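Local coordinates for protein KLLA0E08119p (Kluyveromyces lactis, PDB 3VA7) that probably carboxylates urea to urea-1-carboxylate with ATP, hydrogencarbonate and biotin, its natural full-length form probably also hydrolysing that product to ammonium and carbon dioxide, at residues A[252-265]-A[323-337]. Sequence-based numbering, arbitrary orientation.
With GOL (glycerol), chain E.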
# COMPACT_ATOMS: atom_id res chain seq x y z
N ILE A 252 44.21 -15.87 -3.45
CA ILE A 252 43.09 -16.69 -3.87
C ILE A 252 42.64 -16.25 -5.27
O ILE A 252 42.19 -17.09 -6.05
CB ILE A 252 41.99 -16.71 -2.76
CG1 ILE A 252 42.59 -17.39 -1.51
CG2 ILE A 252 40.71 -17.39 -3.23
CD1 ILE A 252 41.65 -18.26 -0.67
N GLY A 253 42.86 -14.97 -5.60
CA GLY A 253 42.54 -14.42 -6.90
C GLY A 253 42.50 -12.90 -6.85
O GLY A 253 42.73 -12.27 -5.79
N GLU A 254 42.23 -12.27 -8.00
CA GLU A 254 42.15 -10.82 -8.06
C GLU A 254 40.80 -10.38 -8.59
O GLU A 254 40.13 -11.10 -9.37
CB GLU A 254 43.27 -10.21 -8.93
CG GLU A 254 42.95 -10.12 -10.41
CD GLU A 254 42.93 -11.48 -11.09
OE1 GLU A 254 43.20 -12.52 -10.42
OE2 GLU A 254 42.66 -11.50 -12.31
N ARG A 255 40.42 -9.19 -8.19
CA ARG A 255 39.14 -8.65 -8.56
C ARG A 255 39.45 -7.26 -9.02
O ARG A 255 40.33 -6.60 -8.48
CB ARG A 255 38.19 -8.60 -7.36
CG ARG A 255 37.94 -9.95 -6.74
CD ARG A 255 36.99 -9.91 -5.55
NE ARG A 255 37.52 -9.26 -4.36
CZ ARG A 255 37.81 -9.90 -3.22
NH1 ARG A 255 37.60 -11.22 -3.08
NH2 ARG A 255 38.29 -9.20 -2.19
N ASP A 256 38.71 -6.83 -10.04
CA ASP A 256 38.71 -5.46 -10.48
C ASP A 256 37.48 -4.73 -9.89
O ASP A 256 36.35 -5.18 -10.01
CB ASP A 256 38.67 -5.48 -11.98
CG ASP A 256 38.81 -4.15 -12.57
OD1 ASP A 256 37.96 -3.24 -12.32
OD2 ASP A 256 39.79 -4.01 -13.31
N CYS A 257 37.72 -3.57 -9.28
CA CYS A 257 36.72 -2.83 -8.56
C CYS A 257 36.78 -1.39 -9.00
O CYS A 257 36.46 -0.46 -8.25
CB CYS A 257 36.96 -2.96 -7.06
SG CYS A 257 36.86 -4.69 -6.41
N SER A 258 37.15 -1.22 -10.26
CA SER A 258 37.23 0.10 -10.88
C SER A 258 35.90 0.88 -10.95
O SER A 258 35.92 2.10 -10.85
CB SER A 258 37.86 -0.02 -12.27
OG SER A 258 38.87 -1.02 -12.29
N LEU A 259 34.76 0.20 -11.10
CA LEU A 259 33.49 0.93 -11.32
C LEU A 259 32.95 1.51 -10.03
O LEU A 259 32.08 0.94 -9.37
CB LEU A 259 32.46 0.06 -12.08
CG LEU A 259 32.83 -0.33 -13.54
CD1 LEU A 259 31.91 -1.38 -14.12
CD2 LEU A 259 32.89 0.88 -14.48
N GLN A 260 33.51 2.65 -9.65
CA GLN A 260 33.23 3.34 -8.40
C GLN A 260 32.64 4.73 -8.69
O GLN A 260 33.03 5.39 -9.64
CB GLN A 260 34.52 3.53 -7.63
CG GLN A 260 35.18 2.26 -7.10
CD GLN A 260 36.55 2.52 -6.44
OE1 GLN A 260 36.75 3.53 -5.72
NE2 GLN A 260 37.49 1.62 -6.67
N ARG A 261 31.72 5.18 -7.85
CA ARG A 261 31.12 6.47 -7.98
C ARG A 261 31.50 7.28 -6.76
O ARG A 261 31.20 6.87 -5.63
CB ARG A 261 29.61 6.34 -8.09
CG ARG A 261 28.88 7.64 -8.22
CD ARG A 261 27.39 7.50 -7.94
NE ARG A 261 27.08 7.48 -6.51
CZ ARG A 261 27.10 8.53 -5.69
NH1 ARG A 261 26.80 8.36 -4.40
NH2 ARG A 261 27.42 9.76 -6.12
N ARG A 262 32.16 8.43 -6.97
CA ARG A 262 32.71 9.23 -5.88
C ARG A 262 33.32 8.25 -4.87
O ARG A 262 33.08 8.33 -3.66
CB ARG A 262 31.64 10.11 -5.22
CG ARG A 262 31.26 11.43 -5.96
CD ARG A 262 31.18 12.65 -4.99
NE ARG A 262 30.32 12.44 -3.81
CZ ARG A 262 30.32 13.20 -2.69
NH1 ARG A 262 31.15 14.25 -2.60
NH2 ARG A 262 29.50 12.93 -1.67
N ASN A 263 34.06 7.29 -5.42
CA ASN A 263 34.76 6.28 -4.63
C ASN A 263 33.92 5.12 -3.97
O ASN A 263 34.44 4.35 -3.15
CB ASN A 263 35.66 6.97 -3.58
CG ASN A 263 37.04 7.28 -4.14
OD1 ASN A 263 37.21 8.20 -4.94
ND2 ASN A 263 38.03 6.48 -3.74
N GLN A 264 32.65 4.99 -4.32
CA GLN A 264 31.86 3.95 -3.69
C GLN A 264 31.56 2.85 -4.72
O GLN A 264 30.96 3.10 -5.78
CB GLN A 264 30.60 4.55 -3.10
CG GLN A 264 30.87 5.71 -2.15
CD GLN A 264 29.62 6.52 -1.87
OE1 GLN A 264 28.68 6.03 -1.26
NE2 GLN A 264 29.60 7.78 -2.34
N LYS A 265 32.02 1.63 -4.44
CA LYS A 265 31.99 0.58 -5.45
C LYS A 265 30.54 0.22 -5.82
O LYS A 265 29.68 0.30 -4.94
CB LYS A 265 32.79 -0.61 -4.98
CG LYS A 265 34.19 -0.18 -4.55
CD LYS A 265 35.15 -1.36 -4.47
CE LYS A 265 35.26 -1.85 -3.07
NZ LYS A 265 36.63 -2.35 -2.78
N GLN A 323 35.66 -8.72 2.52
CA GLN A 323 35.09 -7.59 1.77
C GLN A 323 33.73 -7.89 1.13
O GLN A 323 33.45 -9.07 0.78
CB GLN A 323 36.05 -7.16 0.67
CG GLN A 323 37.21 -6.29 1.09
CD GLN A 323 38.07 -5.99 -0.11
OE1 GLN A 323 38.57 -6.90 -0.73
NE2 GLN A 323 38.18 -4.74 -0.49
N VAL A 324 32.91 -6.83 0.96
CA VAL A 324 31.61 -6.93 0.32
C VAL A 324 31.65 -7.76 -0.99
O VAL A 324 30.89 -8.71 -1.13
CB VAL A 324 30.91 -5.55 0.10
CG1 VAL A 324 29.49 -5.75 -0.57
CG2 VAL A 324 30.78 -4.70 1.44
N GLU A 325 32.59 -7.49 -1.89
CA GLU A 325 32.68 -8.21 -3.18
C GLU A 325 33.19 -9.63 -3.16
O GLU A 325 33.38 -10.21 -4.26
CB GLU A 325 33.51 -7.43 -4.24
CG GLU A 325 34.89 -7.07 -3.81
CD GLU A 325 34.98 -5.71 -3.08
OE1 GLU A 325 34.04 -5.33 -2.36
OE2 GLU A 325 36.02 -5.02 -3.24
N HIS A 326 33.45 -10.19 -1.98
CA HIS A 326 34.06 -11.53 -1.87
C HIS A 326 33.31 -12.62 -2.64
O HIS A 326 33.93 -13.63 -3.04
CB HIS A 326 34.24 -11.97 -0.40
CG HIS A 326 32.98 -12.47 0.24
ND1 HIS A 326 32.01 -11.62 0.74
CD2 HIS A 326 32.51 -13.73 0.44
CE1 HIS A 326 30.99 -12.33 1.21
NE2 HIS A 326 31.27 -13.61 1.04
N PRO A 327 31.99 -12.49 -2.83
CA PRO A 327 31.34 -13.60 -3.55
C PRO A 327 31.78 -13.86 -4.98
O PRO A 327 31.68 -14.99 -5.42
CB PRO A 327 29.86 -13.22 -3.55
CG PRO A 327 29.68 -12.26 -2.33
CD PRO A 327 31.02 -11.52 -2.29
N ILE A 328 32.33 -12.89 -5.70
CA ILE A 328 32.72 -13.24 -7.08
C ILE A 328 33.89 -14.23 -7.10
O ILE A 328 33.91 -15.21 -7.91
CB ILE A 328 32.96 -12.02 -7.99
CG1 ILE A 328 34.07 -11.13 -7.46
CG2 ILE A 328 31.68 -11.23 -8.15
CD1 ILE A 328 34.46 -10.07 -8.42
N THR A 329 34.83 -14.01 -6.18
CA THR A 329 35.93 -14.92 -5.91
C THR A 329 35.41 -16.33 -5.60
O THR A 329 35.94 -17.36 -6.11
CB THR A 329 36.81 -14.35 -4.74
OG1 THR A 329 37.33 -13.06 -5.13
CG2 THR A 329 37.97 -15.24 -4.43
N GLU A 330 34.36 -16.40 -4.78
CA GLU A 330 33.76 -17.71 -4.42
C GLU A 330 33.14 -18.43 -5.65
O GLU A 330 33.07 -19.65 -5.71
CB GLU A 330 32.73 -17.58 -3.29
CG GLU A 330 33.32 -17.16 -1.95
CD GLU A 330 32.31 -17.13 -0.79
OE1 GLU A 330 31.07 -17.19 -1.06
OE2 GLU A 330 32.75 -17.07 0.40
N MET A 331 32.72 -17.66 -6.65
CA MET A 331 32.04 -18.27 -7.75
C MET A 331 33.15 -18.93 -8.55
O MET A 331 33.02 -20.10 -8.94
CB MET A 331 31.28 -17.25 -8.63
CG MET A 331 30.02 -16.66 -8.02
SD MET A 331 28.59 -17.77 -8.14
CE MET A 331 28.79 -18.45 -6.47
N VAL A 332 34.22 -18.18 -8.80
CA VAL A 332 35.24 -18.74 -9.72
C VAL A 332 36.16 -19.85 -9.14
O VAL A 332 36.79 -20.58 -9.90
CB VAL A 332 36.04 -17.67 -10.44
CG1 VAL A 332 35.08 -16.70 -11.06
CG2 VAL A 332 36.98 -16.96 -9.49
N THR A 333 36.15 -20.03 -7.81
CA THR A 333 37.04 -21.00 -7.15
C THR A 333 36.24 -22.14 -6.47
O THR A 333 36.74 -23.24 -6.29
CB THR A 333 37.93 -20.25 -6.13
OG1 THR A 333 37.14 -19.69 -5.08
CG2 THR A 333 38.66 -19.06 -6.81
N GLY A 334 34.98 -21.87 -6.13
CA GLY A 334 34.11 -22.81 -5.44
C GLY A 334 34.43 -22.86 -3.96
O GLY A 334 34.05 -23.81 -3.28
N LEU A 335 35.20 -21.88 -3.47
CA LEU A 335 35.55 -21.84 -2.05
C LEU A 335 34.52 -21.09 -1.27
O LEU A 335 33.96 -20.12 -1.74
CB LEU A 335 36.90 -21.15 -1.84
CG LEU A 335 38.11 -21.87 -2.46
CD1 LEU A 335 39.38 -21.12 -2.07
CD2 LEU A 335 38.19 -23.34 -2.09
N ASP A 336 34.25 -21.54 -0.06
CA ASP A 336 33.45 -20.75 0.81
C ASP A 336 34.47 -20.05 1.75
O ASP A 336 35.01 -20.67 2.69
CB ASP A 336 32.46 -21.65 1.54
CG ASP A 336 31.64 -20.92 2.60
OD1 ASP A 336 30.62 -21.51 3.03
OD2 ASP A 336 32.01 -19.78 3.04
N LEU A 337 34.71 -18.76 1.49
CA LEU A 337 35.66 -17.95 2.26
C LEU A 337 35.35 -17.81 3.77
O LEU A 337 36.24 -17.96 4.59
CB LEU A 337 35.81 -16.58 1.61
CG LEU A 337 36.43 -16.64 0.21
CD1 LEU A 337 36.57 -15.19 -0.22
CD2 LEU A 337 37.84 -17.43 0.12
C1 GOL E . 35.54 -1.30 0.49
O1 GOL E . 36.78 -0.96 -0.10
C2 GOL E . 35.21 -2.82 0.51
O2 GOL E . 34.59 -3.29 -0.66
C3 GOL E . 34.18 -3.11 1.61
O3 GOL E . 34.17 -4.50 1.87
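Lys265 NZ is held by Glu325 OE2 at 2.8 Å in a salt bridge that uses the syn lone pair of the carboxylate, and it also donates to O1 of a glycerol probably left from crystallisation. The other oxygen, Glu325 OE1, pairs with Arg367, so the carboxylate has two cationic partners. On the neighbouring strand 249-261, Arg255 crosses Thr329 at about a right angle. Arg255 NH1 donates to Thr329 OG1 at 2.8 Å (N-H...O 153°), with the acceptor slightly tilted from the guanidinium plane. Arg255 NH2 meets Gln323 OE1, at the edge of the guanidinium, at 2.7 Å, but the 125° angle makes this bond weak, and that oxygen is also bonded to Thr301. A bend at chi3 (-70°) turns the guanidinium off the extended start of the side chain, where Arg255 CD lies 3.7 Å from Ile328 CG1. Arg255 NE forms a salt bridge with Glu238 of the adjacent strand 235-244. With an alanine here, Glu238 would probably lose this cationic mate and Thr329 OG1 its donor, and a gap would open beside Ile328. Ile252 CD1 meets Leu335 CD1 tip to tip at 3.9 Å, and Ile252 CG2 lies 3.7 Å from Thr329 CG2. Polar bonds and methyl packing thus join helix 326-333 and its flanks to the antiparallel sheet of the biotin carboxylase part, where Glu238 probably balances the buried Arg255 charge and the bonds fix its rotation.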